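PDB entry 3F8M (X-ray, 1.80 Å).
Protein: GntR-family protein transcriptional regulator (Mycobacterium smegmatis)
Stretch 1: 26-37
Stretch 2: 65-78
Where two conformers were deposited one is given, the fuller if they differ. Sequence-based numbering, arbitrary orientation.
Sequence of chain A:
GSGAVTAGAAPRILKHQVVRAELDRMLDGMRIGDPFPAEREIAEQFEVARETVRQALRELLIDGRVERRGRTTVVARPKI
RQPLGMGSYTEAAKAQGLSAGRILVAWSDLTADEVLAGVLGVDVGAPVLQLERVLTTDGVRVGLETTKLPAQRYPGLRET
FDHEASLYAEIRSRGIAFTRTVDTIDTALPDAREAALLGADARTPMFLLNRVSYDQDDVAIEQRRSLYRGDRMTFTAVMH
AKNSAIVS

Stretch 1 (26-37) MLDGMRIGDPFP
Stretch 2 (65-78) RVERRGRTTVVARP

Contact between the end of a helix with its following loop (26-37) and a β-hairpin (65-78) in a GntR-family transcriptional regulator; 693 Å² is buried, both sides summed. Val 75 forms the apolar centre and is covered more than any other residue here. Its CA-CB bond points toward the loop and chi1 is t (175°), which places CG2 3.5 Å from Leu 27 CD2, 3.8 Å from Met 30 CB and 4.1 Å from Phe 36 CE2. Its other methyl, CG1, lies 3.8 Å from Ile 32 CA, so both methyls of the β-branched side chain meet the first stretch.

Leu 27, in the last part of the helix (phi/psi -54/-38), points toward the hairpin with chi1 at -93°, between wells, and chi2 t; its CD2 also approaches Val 66 CG1 at 4.3 Å. Phe 36 (chi1 m, chi2 -91°) is buried and sets CE2 3.8 Å from Val 66 CG1, the flat ring joining both hairpin strands, 66-69 and 72-75. Val 66 (chi1 m) points toward the loop. Met 30, with chi1 m, chi2 t and chi3 p, contributes its CB to this cluster.

Around the apolar centre the backbones are pinned together. Pro 35 and Val 74 form a single β bridge, CA-CA 4.3 Å, and the loop runs antiparallel to strand 72-75: rising numbers in one meet falling numbers in the other. Gly 33 N donates to Val 75 O (2.8 Å, 162°), Val 75 N to Asp 34 O (3.0 Å, 150°), and Phe 36 N to Thr 73 O (3.0 Å, 168°). Pro 35 has no N-H to offer, but its CA lies 3.5 Å from Thr 73 O, and Val 74 CA lies 3.3 Å from Asp 34 O, both as CA-H...O contacts. Pro 35 CB rests 4.1 Å from Val 74 CG1. Water 1 links the two backbones beyond this bridge, donating to Phe 36 O (2.8 Å) and accepting from Thr 73 N (2.9 Å).

A type II turn, Arg 31 to Asp 34, shapes the loop for this pairing. Asp 34 N donates to Arg 31 O (3.0 Å), and Asp 34 OD2 (chi1 m) accepts from Arg 31 N at 2.8 Å. Gly 33 sits at 94/-14, where a CB would jam against the preceding carbonyl and come 3.5 Å from Arg 69 NH2.

Long side chains form the outer edge. Ile 32 (chi1 m, chi2 t) lays CD1 over one face of the Arg 77 guanidinium, 3.5 Å from NH2; Arg 77 is t, t, m through chi3. Leu 27 CD1 likewise covers one face of the Arg 65 guanidinium, 3.7 Å from CZ. Arg 69, t, t, m through chi3, points toward the loop and gives a weak hydrogen bond from NH1 to Gly 33 O (3.1 Å, 123°). At the hairpin tip, a type II' turn from Arg 69 to Thr 72 holds Gly 70 at 57/-124, a positive phi that favours glycine, and Thr 72 OG1 donates to Arg 69 O (2.7 Å).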

# COMPACT_ATOMS: atom_id res chain seq x y z
N MET A 26 -14.79 -2.27 -28.59
CA MET A 26 -15.09 -3.68 -28.29
C MET A 26 -15.39 -3.83 -26.80
O MET A 26 -16.45 -4.36 -26.43
CB MET A 26 -13.95 -4.61 -28.70
CG MET A 26 -13.91 -4.90 -30.19
SD MET A 26 -12.35 -5.68 -30.56
CE MET A 26 -12.56 -7.32 -29.87
N LEU A 27 -14.48 -3.30 -25.97
CA LEU A 27 -14.60 -3.39 -24.52
C LEU A 27 -15.93 -2.87 -23.99
O LEU A 27 -16.49 -3.46 -23.06
CB LEU A 27 -13.44 -2.69 -23.81
CG LEU A 27 -12.25 -3.57 -23.47
CD1 LEU A 27 -11.13 -2.74 -22.88
CD2 LEU A 27 -12.63 -4.73 -22.53
N ASP A 28 -16.46 -1.79 -24.58
CA ASP A 28 -17.78 -1.26 -24.17
C ASP A 28 -18.92 -2.28 -24.29
O ASP A 28 -19.87 -2.26 -23.49
CB ASP A 28 -18.16 -0.00 -24.97
CG ASP A 28 -19.47 0.63 -24.49
OD1 ASP A 28 -19.52 1.06 -23.31
OD2 ASP A 28 -20.46 0.67 -25.26
N GLY A 29 -18.83 -3.14 -25.30
CA GLY A 29 -19.88 -4.11 -25.60
C GLY A 29 -19.72 -5.48 -24.98
O GLY A 29 -20.62 -6.31 -25.09
N MET A 30 -18.59 -5.73 -24.33
CA MET A 30 -18.33 -7.05 -23.79
C MET A 30 -18.63 -7.11 -22.30
O MET A 30 -18.73 -6.07 -21.64
CB MET A 30 -16.88 -7.47 -24.06
CG MET A 30 -16.52 -7.54 -25.56
SD MET A 30 -14.74 -7.54 -25.95
CE MET A 30 -14.28 -9.27 -25.67
N ARG A 31 -18.74 -8.33 -21.78
CA ARG A 31 -18.92 -8.59 -20.35
C ARG A 31 -17.62 -9.01 -19.73
O ARG A 31 -16.72 -9.49 -20.42
CB ARG A 31 -19.91 -9.73 -20.14
CG ARG A 31 -21.31 -9.41 -20.61
CD ARG A 31 -22.18 -10.66 -20.54
NE ARG A 31 -23.44 -10.46 -21.24
CZ ARG A 31 -24.36 -11.40 -21.44
NH1 ARG A 31 -24.17 -12.64 -20.99
NH2 ARG A 31 -25.47 -11.10 -22.07
N ILE A 32 -17.53 -8.88 -18.40
CA ILE A 32 -16.39 -9.38 -17.68
C ILE A 32 -16.22 -10.89 -17.97
O ILE A 32 -17.19 -11.64 -17.95
CB ILE A 32 -16.57 -9.07 -16.17
CG1 ILE A 32 -16.50 -7.55 -15.96
CG2 ILE A 32 -15.59 -9.87 -15.34
CD1 ILE A 32 -16.99 -7.05 -14.54
N GLY A 33 -15.01 -11.32 -18.30
CA GLY A 33 -14.77 -12.72 -18.68
C GLY A 33 -14.81 -13.03 -20.18
O GLY A 33 -14.30 -14.06 -20.59
N ASP A 34 -15.33 -12.10 -21.00
CA ASP A 34 -15.42 -12.34 -22.47
C ASP A 34 -14.01 -12.37 -23.10
O ASP A 34 -13.20 -11.44 -22.87
CB ASP A 34 -16.21 -11.22 -23.14
CG ASP A 34 -17.71 -11.39 -23.02
OD1 ASP A 34 -18.16 -12.44 -22.51
OD2 ASP A 34 -18.41 -10.49 -23.50
N PRO A 35 -13.71 -13.39 -23.95
CA PRO A 35 -12.40 -13.41 -24.64
C PRO A 35 -12.34 -12.63 -25.93
O PRO A 35 -13.29 -12.70 -26.72
CB PRO A 35 -12.20 -14.90 -24.96
CG PRO A 35 -13.60 -15.45 -25.13
CD PRO A 35 -14.49 -14.63 -24.18
N PHE A 36 -11.23 -11.91 -26.15
CA PHE A 36 -10.99 -11.22 -27.41
C PHE A 36 -10.65 -12.29 -28.44
O PHE A 36 -10.15 -13.34 -28.07
CB PHE A 36 -9.79 -10.26 -27.26
CG PHE A 36 -10.17 -8.96 -26.63
CD1 PHE A 36 -10.56 -7.88 -27.41
CD2 PHE A 36 -10.22 -8.83 -25.25
CE1 PHE A 36 -10.98 -6.68 -26.81
CE2 PHE A 36 -10.63 -7.63 -24.66
CZ PHE A 36 -10.99 -6.57 -25.44
N PRO A 37 -10.87 -12.00 -29.73
CA PRO A 37 -10.35 -12.84 -30.83
C PRO A 37 -8.85 -12.92 -30.67
O PRO A 37 -8.30 -12.05 -30.01
CB PRO A 37 -10.65 -11.98 -32.05
CG PRO A 37 -11.99 -11.39 -31.73
CD PRO A 37 -11.78 -10.96 -30.25
N ARG A 65 -7.85 -3.52 -17.32
CA ARG A 65 -9.09 -3.63 -18.06
C ARG A 65 -9.28 -4.99 -18.72
O ARG A 65 -10.41 -5.34 -19.10
CB ARG A 65 -9.18 -2.51 -19.09
CG ARG A 65 -9.27 -1.12 -18.47
CD ARG A 65 -9.37 -0.05 -19.53
NE ARG A 65 -10.72 -0.00 -20.10
CZ ARG A 65 -11.03 0.58 -21.26
NH1 ARG A 65 -10.09 1.18 -21.99
NH2 ARG A 65 -12.30 0.57 -21.69
N VAL A 66 -8.19 -5.74 -18.84
CA VAL A 66 -8.21 -7.10 -19.36
C VAL A 66 -7.25 -7.92 -18.54
O VAL A 66 -6.45 -7.38 -17.76
CB VAL A 66 -7.82 -7.17 -20.88
CG1 VAL A 66 -8.74 -6.30 -21.70
CG2 VAL A 66 -6.31 -6.84 -21.11
N GLU A 67 -7.33 -9.24 -18.69
CA GLU A 67 -6.39 -10.10 -18.00
C GLU A 67 -6.19 -11.35 -18.84
O GLU A 67 -7.00 -11.62 -19.71
CB GLU A 67 -6.93 -10.47 -16.62
CG GLU A 67 -8.03 -11.51 -16.61
CD GLU A 67 -8.73 -11.53 -15.27
OE1 GLU A 67 -8.24 -10.89 -14.31
OE2 GLU A 67 -9.78 -12.17 -15.17
N ARG A 68 -5.12 -12.11 -18.57
CA ARG A 68 -4.89 -13.37 -19.27
C ARG A 68 -5.65 -14.52 -18.63
O ARG A 68 -5.82 -14.57 -17.41
CB ARG A 68 -3.40 -13.70 -19.34
CG ARG A 68 -2.54 -12.59 -19.94
CD ARG A 68 -2.43 -12.64 -21.46
NE ARG A 68 -1.30 -11.81 -21.91
CZ ARG A 68 -1.40 -10.65 -22.57
NH1 ARG A 68 -2.58 -10.15 -22.92
NH2 ARG A 68 -0.30 -9.99 -22.91
N ARG A 69 -6.14 -15.43 -19.48
CA ARG A 69 -6.75 -16.69 -19.06
C ARG A 69 -6.22 -17.72 -20.05
O ARG A 69 -6.68 -17.81 -21.20
CB ARG A 69 -8.28 -16.62 -19.13
CG ARG A 69 -9.02 -17.85 -18.62
CD ARG A 69 -10.44 -17.90 -19.21
NE ARG A 69 -11.44 -17.20 -18.40
CZ ARG A 69 -12.60 -16.73 -18.86
NH1 ARG A 69 -12.95 -16.83 -20.15
NH2 ARG A 69 -13.41 -16.11 -18.02
N GLY A 70 -5.22 -18.47 -19.60
CA GLY A 70 -4.49 -19.41 -20.46
C GLY A 70 -3.92 -18.64 -21.63
O GLY A 70 -3.24 -17.62 -21.44
N ARG A 71 -4.26 -19.09 -22.83
CA ARG A 71 -3.80 -18.46 -24.07
C ARG A 71 -4.59 -17.20 -24.45
O ARG A 71 -4.24 -16.49 -25.41
CB ARG A 71 -3.87 -19.47 -25.23
N THR A 72 -5.66 -16.91 -23.71
CA THR A 72 -6.59 -15.89 -24.15
C THR A 72 -6.45 -14.63 -23.29
O THR A 72 -5.95 -14.67 -22.16
CB THR A 72 -8.06 -16.39 -24.11
OG1 THR A 72 -8.50 -16.44 -22.74
CG2 THR A 72 -8.19 -17.81 -24.70
N THR A 73 -6.93 -13.52 -23.85
CA THR A 73 -7.06 -12.28 -23.12
C THR A 73 -8.55 -12.07 -22.89
O THR A 73 -9.31 -12.08 -23.84
CB THR A 73 -6.45 -11.16 -23.94
OG1 THR A 73 -5.03 -11.39 -24.00
CG2 THR A 73 -6.73 -9.79 -23.33
N VAL A 74 -8.95 -11.86 -21.62
CA VAL A 74 -10.36 -11.65 -21.30
C VAL A 74 -10.64 -10.31 -20.62
O VAL A 74 -9.71 -9.70 -20.07
CB VAL A 74 -10.98 -12.80 -20.47
CG1 VAL A 74 -10.79 -14.16 -21.16
CG2 VAL A 74 -10.43 -12.82 -19.02
N VAL A 75 -11.90 -9.88 -20.68
CA VAL A 75 -12.32 -8.63 -20.07
C VAL A 75 -12.21 -8.84 -18.54
O VAL A 75 -12.56 -9.91 -18.02
CB VAL A 75 -13.76 -8.28 -20.53
CG1 VAL A 75 -14.30 -7.04 -19.81
CG2 VAL A 75 -13.76 -8.02 -22.04
N ALA A 76 -11.69 -7.83 -17.83
CA ALA A 76 -11.57 -7.93 -16.35
C ALA A 76 -12.38 -6.81 -15.73
O ALA A 76 -12.82 -5.92 -16.44
CB ALA A 76 -10.09 -7.81 -15.92
N ARG A 77 -12.67 -6.89 -14.43
CA ARG A 77 -13.20 -5.73 -13.71
C ARG A 77 -11.98 -4.96 -13.18
O ARG A 77 -11.18 -5.52 -12.43
CB ARG A 77 -14.12 -6.12 -12.54
CG ARG A 77 -14.84 -4.90 -11.93
CD ARG A 77 -15.68 -5.27 -10.72
NE ARG A 77 -16.97 -5.81 -11.10
CZ ARG A 77 -17.27 -7.10 -11.01
NH1 ARG A 77 -16.37 -7.93 -10.53
NH2 ARG A 77 -18.46 -7.56 -11.38
N PRO A 78 -11.82 -3.71 -13.60
CA PRO A 78 -10.62 -3.02 -13.23
C PRO A 78 -10.65 -2.65 -11.73
O PRO A 78 -11.72 -2.31 -11.20
CB PRO A 78 -10.65 -1.75 -14.09
CG PRO A 78 -11.82 -1.82 -14.93
CD PRO A 78 -12.71 -2.89 -14.46
O HOH W 1 -7.78 -13.72 -26.62